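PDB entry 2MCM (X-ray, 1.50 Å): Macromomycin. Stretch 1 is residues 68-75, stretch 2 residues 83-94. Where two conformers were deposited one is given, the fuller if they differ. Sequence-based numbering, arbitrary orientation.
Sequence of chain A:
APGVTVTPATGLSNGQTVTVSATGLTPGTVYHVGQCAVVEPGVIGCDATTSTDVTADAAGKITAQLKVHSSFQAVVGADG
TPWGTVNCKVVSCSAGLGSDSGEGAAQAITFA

Stretch 1, residues 68-75: VHSSFQAV
Stretch 2 83-94: WGTVNCKVVSCS

The phenyl ring of F72 abuts a disulfide edge-on: C88 SG and C93 SG, bonded at 2.0 Å, lie near the ring plane, 3.6 and 4.0 Å from F72 CE2, while V86 CB covers one face, 4.0 Å from the ring centroid. F72 adopts chi1 p with chi2 86°, whereas V86 is t and both cysteines are m.

This packing rests on two antiparallel strands, 71-75 and 83-87, whose directions differ by 146°. F72 and V86 form a hydrogen-bonded pair (F72 N to V86 O 2.9 Å, V86 N to F72 O 2.8 Å). A74 N donates to G84 O (2.8 Å), but A74 O accepts from W83 N (2.9 Å) rather than from G84. G84, at phi/psi 146/-174, occupies a conformation in which a CB would jam against the preceding carbonyl. Beyond the strands, C88 N reaches S70 O at 2.7 Å.

A74 CB continues the F72 face, packing 3.6 Å from V86 CG2. On the opposite face, S71 pairs with N87 (CA-CA 4.2 Å) and Q73 with T85 (4.5 Å). Q73, m at chi1 and chi2, folds across so that NE2 donates to T85 OG1 (2.8 Å, 171°). A water bridges S71 OG (3.0 Å) and N87 OD1 (3.1 Å); N87 OD1 also accepts from K89 N (2.8 Å), securing the turn.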

ATOM      1  N   VAL A  68       9.226   0.282  -2.042  1.00  9.06           N
ATOM      2  CA  VAL A  68       8.423  -0.041  -3.241  1.00  9.45           C
ATOM      3  C   VAL A  68       9.290  -0.558  -4.362  1.00 10.65           C
ATOM      4  O   VAL A  68      10.513  -0.288  -4.424  1.00 10.44           O
ATOM      5  CB  VAL A  68       7.590   1.180  -3.754  1.00 11.14           C
ATOM      6  CG1 VAL A  68       6.555   1.546  -2.682  1.00 12.34           C
ATOM      7  CG2 VAL A  68       8.495   2.336  -4.152  1.00 12.29           C
ATOM      8  N   HIS A  69       8.688  -1.306  -5.247  1.00  9.62           N
ATOM      9  CA  HIS A  69       9.398  -1.926  -6.374  1.00 10.92           C
ATOM     10  C   HIS A  69       8.599  -1.743  -7.663  1.00 10.41           C
ATOM     11  O   HIS A  69       7.373  -1.675  -7.675  1.00 10.62           O
ATOM     12  CB  HIS A  69       9.618  -3.439  -6.115  1.00 12.07           C
ATOM     13  CG  HIS A  69      10.455  -3.699  -4.869  1.00 13.47           C
ATOM     14  ND1 HIS A  69      10.027  -3.870  -3.623  1.00 14.89           N
ATOM     15  CD2 HIS A  69      11.825  -3.738  -4.814  1.00 14.81           C
ATOM     16  CE1 HIS A  69      11.072  -4.037  -2.791  1.00 16.80           C
ATOM     17  NE2 HIS A  69      12.178  -3.962  -3.522  1.00 15.36           N
ATOM     18  N   SER A  70       9.374  -1.574  -8.738  1.00 10.38           N
ATOM     19  CA  SER A  70       8.672  -1.284 -10.028  1.00 11.84           C
ATOM     20  C   SER A  70       7.945  -2.470 -10.564  1.00 12.33           C
ATOM     21  O   SER A  70       7.038  -2.260 -11.405  1.00 13.04           O
ATOM     22  CB  SER A  70       9.602  -0.630 -11.064  1.00 14.05           C
ATOM     23  OG  SER A  70      10.694  -1.517 -11.249  1.00 14.97           O
ATOM     24  N   SER A  71       8.308  -3.667 -10.160  1.00 11.64           N
ATOM     25  CA  SER A  71       7.585  -4.900 -10.534  1.00 13.02           C
ATOM     26  C   SER A  71       7.536  -5.705  -9.237  1.00 13.25           C
ATOM     27  O   SER A  71       8.542  -5.658  -8.444  1.00 13.48           O
ATOM     28  CB  SER A  71       8.201  -5.718 -11.640  1.00 13.56           C
ATOM     29  OG  SER A  71       8.169  -5.016 -12.883  0.60 16.05           O
ATOM     30  N   PHE A  72       6.487  -6.438  -9.002  1.00 12.30           N
ATOM     31  CA  PHE A  72       6.419  -7.267  -7.760  1.00 12.11           C
ATOM     32  C   PHE A  72       5.539  -8.460  -8.036  1.00 13.31           C
ATOM     33  O   PHE A  72       4.805  -8.487  -9.026  1.00 12.23           O
ATOM     34  CB  PHE A  72       5.872  -6.395  -6.654  1.00 12.93           C
ATOM     35  CG  PHE A  72       4.468  -5.886  -6.733  1.00 13.28           C
ATOM     36  CD1 PHE A  72       3.414  -6.697  -6.259  1.00 13.41           C
ATOM     37  CD2 PHE A  72       4.159  -4.627  -7.258  1.00 14.04           C
ATOM     38  CE1 PHE A  72       2.097  -6.231  -6.257  1.00 14.16           C
ATOM     39  CE2 PHE A  72       2.830  -4.172  -7.286  1.00 13.57           C
ATOM     40  CZ  PHE A  72       1.825  -4.991  -6.837  1.00 13.77           C
ATOM     41  N   GLN A  73       5.626  -9.479  -7.179  1.00 13.18           N
ATOM     42  CA  GLN A  73       4.779 -10.664  -7.250  1.00 14.15           C
ATOM     43  C   GLN A  73       3.586 -10.324  -6.335  1.00 13.42           C
ATOM     44  O   GLN A  73       3.733 -10.027  -5.145  1.00 14.70           O
ATOM     45  CB  GLN A  73       5.446 -11.928  -6.669  1.00 15.88           C
ATOM     46  CG  GLN A  73       6.621 -12.410  -7.520  1.00 18.76           C
ATOM     47  CD  GLN A  73       6.219 -12.491  -8.970  1.00 19.47           C
ATOM     48  OE1 GLN A  73       5.171 -13.187  -9.251  1.00 21.97           O
ATOM     49  NE2 GLN A  73       6.885 -11.815  -9.909  1.00 20.47           N
ATOM     50  N   ALA A  74       2.424 -10.316  -6.977  1.00 13.32           N
ATOM     51  CA  ALA A  74       1.219  -9.951  -6.200  1.00 14.27           C
ATOM     52  C   ALA A  74       0.574 -11.192  -5.577  1.00 14.04           C
ATOM     53  O   ALA A  74       0.636 -12.258  -6.218  1.00 14.12           O
ATOM     54  CB  ALA A  74       0.237  -9.285  -7.162  1.00 12.60           C
ATOM     55  N   VAL A  75       0.038 -10.986  -4.369  1.00 11.68           N
ATOM     56  CA  VAL A  75      -0.741 -12.059  -3.709  1.00 13.14           C
ATOM     57  C   VAL A  75      -2.205 -11.490  -3.607  1.00 13.13           C
ATOM     58  O   VAL A  75      -2.293 -10.239  -3.525  1.00 14.17           O
ATOM     59  CB  VAL A  75      -0.189 -12.536  -2.392  1.00 15.61           C
ATOM     60  CG1 VAL A  75       1.289 -12.943  -2.550  1.00 17.09           C
ATOM     61  CG2 VAL A  75      -0.250 -11.443  -1.329  1.00 14.77           C
ATOM     62  N   TRP A  83      -0.524 -14.659  -7.296  1.00 15.25           N
ATOM     63  CA  TRP A  83      -1.203 -14.394  -8.563  1.00 15.12           C
ATOM     64  C   TRP A  83      -0.228 -14.292  -9.711  1.00 14.36           C
ATOM     65  O   TRP A  83      -0.444 -14.873 -10.794  1.00 16.81           O
ATOM     66  CB  TRP A  83      -2.012 -13.051  -8.424  1.00 15.52           C
ATOM     67  CG  TRP A  83      -2.776 -12.759  -9.665  1.00 16.57           C
ATOM     68  CD1 TRP A  83      -3.987 -13.267 -10.067  1.00 18.14           C
ATOM     69  CD2 TRP A  83      -2.332 -11.924 -10.747  1.00 16.35           C
ATOM     70  NE1 TRP A  83      -4.327 -12.766 -11.298  1.00 18.16           N
ATOM     71  CE2 TRP A  83      -3.316 -11.963 -11.759  1.00 17.90           C
ATOM     72  CE3 TRP A  83      -1.185 -11.153 -10.947  1.00 16.52           C
ATOM     73  CZ2 TRP A  83      -3.213 -11.258 -12.946  1.00 18.63           C
ATOM     74  CZ3 TRP A  83      -1.081 -10.465 -12.126  1.00 17.32           C
ATOM     75  CH2 TRP A  83      -2.053 -10.499 -13.137  1.00 18.42           C
ATOM     76  N   GLY A  84       0.853 -13.579  -9.530  1.00 14.60           N
ATOM     77  CA  GLY A  84       1.771 -13.423 -10.704  1.00 13.40           C
ATOM     78  C   GLY A  84       2.397 -12.045 -10.635  1.00 13.19           C
ATOM     79  O   GLY A  84       2.297 -11.297  -9.633  1.00 15.62           O
ATOM     80  N   THR A  85       3.154 -11.717 -11.685  1.00 13.57           N
ATOM     81  CA  THR A  85       3.903 -10.495 -11.699  1.00 14.30           C
ATOM     82  C   THR A  85       3.075  -9.290 -12.072  1.00 13.07           C
ATOM     83  O   THR A  85       2.272  -9.423 -13.033  1.00 15.37           O
ATOM     84  CB  THR A  85       5.064 -10.610 -12.804  1.00 16.95           C
ATOM     85  OG1 THR A  85       5.774 -11.822 -12.435  1.00 18.34           O
ATOM     86  CG2 THR A  85       5.949  -9.366 -12.819  1.00 17.11           C
ATOM     87  N   VAL A  86       3.306  -8.193 -11.429  1.00 12.29           N
ATOM     88  CA  VAL A  86       2.692  -6.905 -11.703  1.00 12.11           C
ATOM     89  C   VAL A  86       3.842  -5.939 -12.070  1.00 12.68           C
ATOM     90  O   VAL A  86       4.777  -5.783 -11.291  1.00 13.15           O
ATOM     91  CB  VAL A  86       1.929  -6.357 -10.477  1.00 12.42           C
ATOM     92  CG1 VAL A  86       1.410  -4.953 -10.781  1.00 14.05           C
ATOM     93  CG2 VAL A  86       0.702  -7.206 -10.125  1.00 14.63           C
ATOM     94  N   ASN A  87       3.741  -5.253 -13.200  1.00 12.95           N
ATOM     95  CA  ASN A  87       4.781  -4.290 -13.613  1.00 12.90           C
ATOM     96  C   ASN A  87       4.150  -2.911 -13.477  1.00 11.33           C
ATOM     97  O   ASN A  87       3.168  -2.640 -14.253  1.00 12.09           O
ATOM     98  CB  ASN A  87       5.194  -4.625 -15.032  1.00 15.82           C
ATOM     99  CG  ASN A  87       6.213  -3.631 -15.547  1.00 18.11           C
ATOM    100  OD1 ASN A  87       6.418  -2.500 -15.107  1.00 18.15           O
ATOM    101  ND2 ASN A  87       6.803  -4.189 -16.632  1.00 21.52           N
ATOM    102  N   CYS A  88       4.589  -2.099 -12.577  1.00 11.14           N
ATOM    103  CA  CYS A  88       4.033  -0.783 -12.285  1.00 11.59           C
ATOM    104  C   CYS A  88       4.419   0.274 -13.311  1.00 12.18           C
ATOM    105  O   CYS A  88       3.960   1.414 -13.081  1.00 12.26           O
ATOM    106  CB  CYS A  88       4.328  -0.338 -10.856  1.00 10.98           C
ATOM    107  SG  CYS A  88       3.716  -1.514  -9.569  1.00 10.56           S
ATOM    108  N   LYS A  89       5.143  -0.080 -14.328  1.00 13.74           N
ATOM    109  CA  LYS A  89       5.465   0.883 -15.372  1.00 16.85           C
ATOM    110  C   LYS A  89       4.434   0.625 -16.462  1.00 17.76           C
ATOM    111  O   LYS A  89       4.408   1.438 -17.417  1.00 19.15           O
ATOM    112  CB  LYS A  89       6.907   0.730 -15.883  1.00 18.84           C
ATOM    113  CG  LYS A  89       7.874   1.363 -14.865  1.00 22.28           C
ATOM    114  CD  LYS A  89       9.333   1.271 -15.201  1.00 25.31           C
ATOM    115  CE  LYS A  89       9.872   2.298 -16.161  1.00 27.97           C
ATOM    116  NZ  LYS A  89       9.176   3.613 -16.079  1.00 30.23           N
ATOM    117  N   VAL A  90       3.630  -0.405 -16.379  1.00 17.12           N
ATOM    118  CA  VAL A  90       2.599  -0.749 -17.386  1.00 18.97           C
ATOM    119  C   VAL A  90       1.204  -0.537 -16.816  1.00 18.52           C
ATOM    120  O   VAL A  90       0.298  -0.104 -17.586  1.00 21.04           O
ATOM    121  CB  VAL A  90       2.814  -2.217 -17.870  1.00 20.11           C
ATOM    122  CG1 VAL A  90       1.691  -2.755 -18.740  1.00 21.32           C
ATOM    123  CG2 VAL A  90       4.172  -2.354 -18.514  1.00 21.33           C
ATOM    124  N   VAL A  91       0.964  -0.937 -15.588  1.00 16.71           N
ATOM    125  CA  VAL A  91      -0.337  -0.779 -14.924  1.00 15.45           C
ATOM    126  C   VAL A  91      -0.122   0.210 -13.783  1.00 16.07           C
ATOM    127  O   VAL A  91       0.974   0.493 -13.305  1.00 16.73           O
ATOM    128  CB  VAL A  91      -0.968  -2.055 -14.407  1.00 15.93           C
ATOM    129  CG1 VAL A  91      -1.239  -3.000 -15.582  0.60 15.90           C
ATOM    130  CG2 VAL A  91      -0.363  -2.672 -13.184  0.60 15.95           C
ATOM    131  N   SER A  92      -1.230   0.773 -13.314  1.00 14.00           N
ATOM    132  CA  SER A  92      -1.181   1.727 -12.204  1.00 14.42           C
ATOM    133  C   SER A  92      -1.070   1.004 -10.846  1.00 13.40           C
ATOM    134  O   SER A  92      -1.892   0.134 -10.550  1.00 16.28           O
ATOM    135  CB  SER A  92      -2.451   2.640 -12.089  1.00 17.26           C
ATOM    136  OG  SER A  92      -2.498   3.426 -13.285  1.00 19.02           O
ATOM    137  N   CYS A  93      -0.087   1.391 -10.043  1.00 11.63           N
ATOM    138  CA  CYS A  93       0.045   0.795  -8.698  1.00 10.11           C
ATOM    139  C   CYS A  93      -0.146   1.858  -7.646  1.00  9.35           C
ATOM    140  O   CYS A  93      -0.089   3.097  -8.026  1.00  8.54           O
ATOM    141  CB  CYS A  93       1.509   0.259  -8.541  1.00  9.15           C
ATOM    142  SG  CYS A  93       1.704  -1.162  -9.649  1.00 10.11           S
ATOM    143  N   SER A  94      -0.393   1.520  -6.420  1.00  8.75           N
ATOM    144  CA  SER A  94      -0.543   2.489  -5.364  1.00  8.38           C
ATOM    145  C   SER A  94       0.202   2.046  -4.103  1.00  8.73           C
ATOM    146  O   SER A  94       0.654   0.884  -4.008  1.00  7.80           O
ATOM    147  CB  SER A  94      -2.059   2.593  -4.941  1.00 10.05           C
ATOM    148  OG  SER A  94      -2.498   1.347  -4.469  1.00 12.26           O
TER
HETATM  149  O   HOH W   1       9.329  -2.504 -14.032  0.29 13.66           O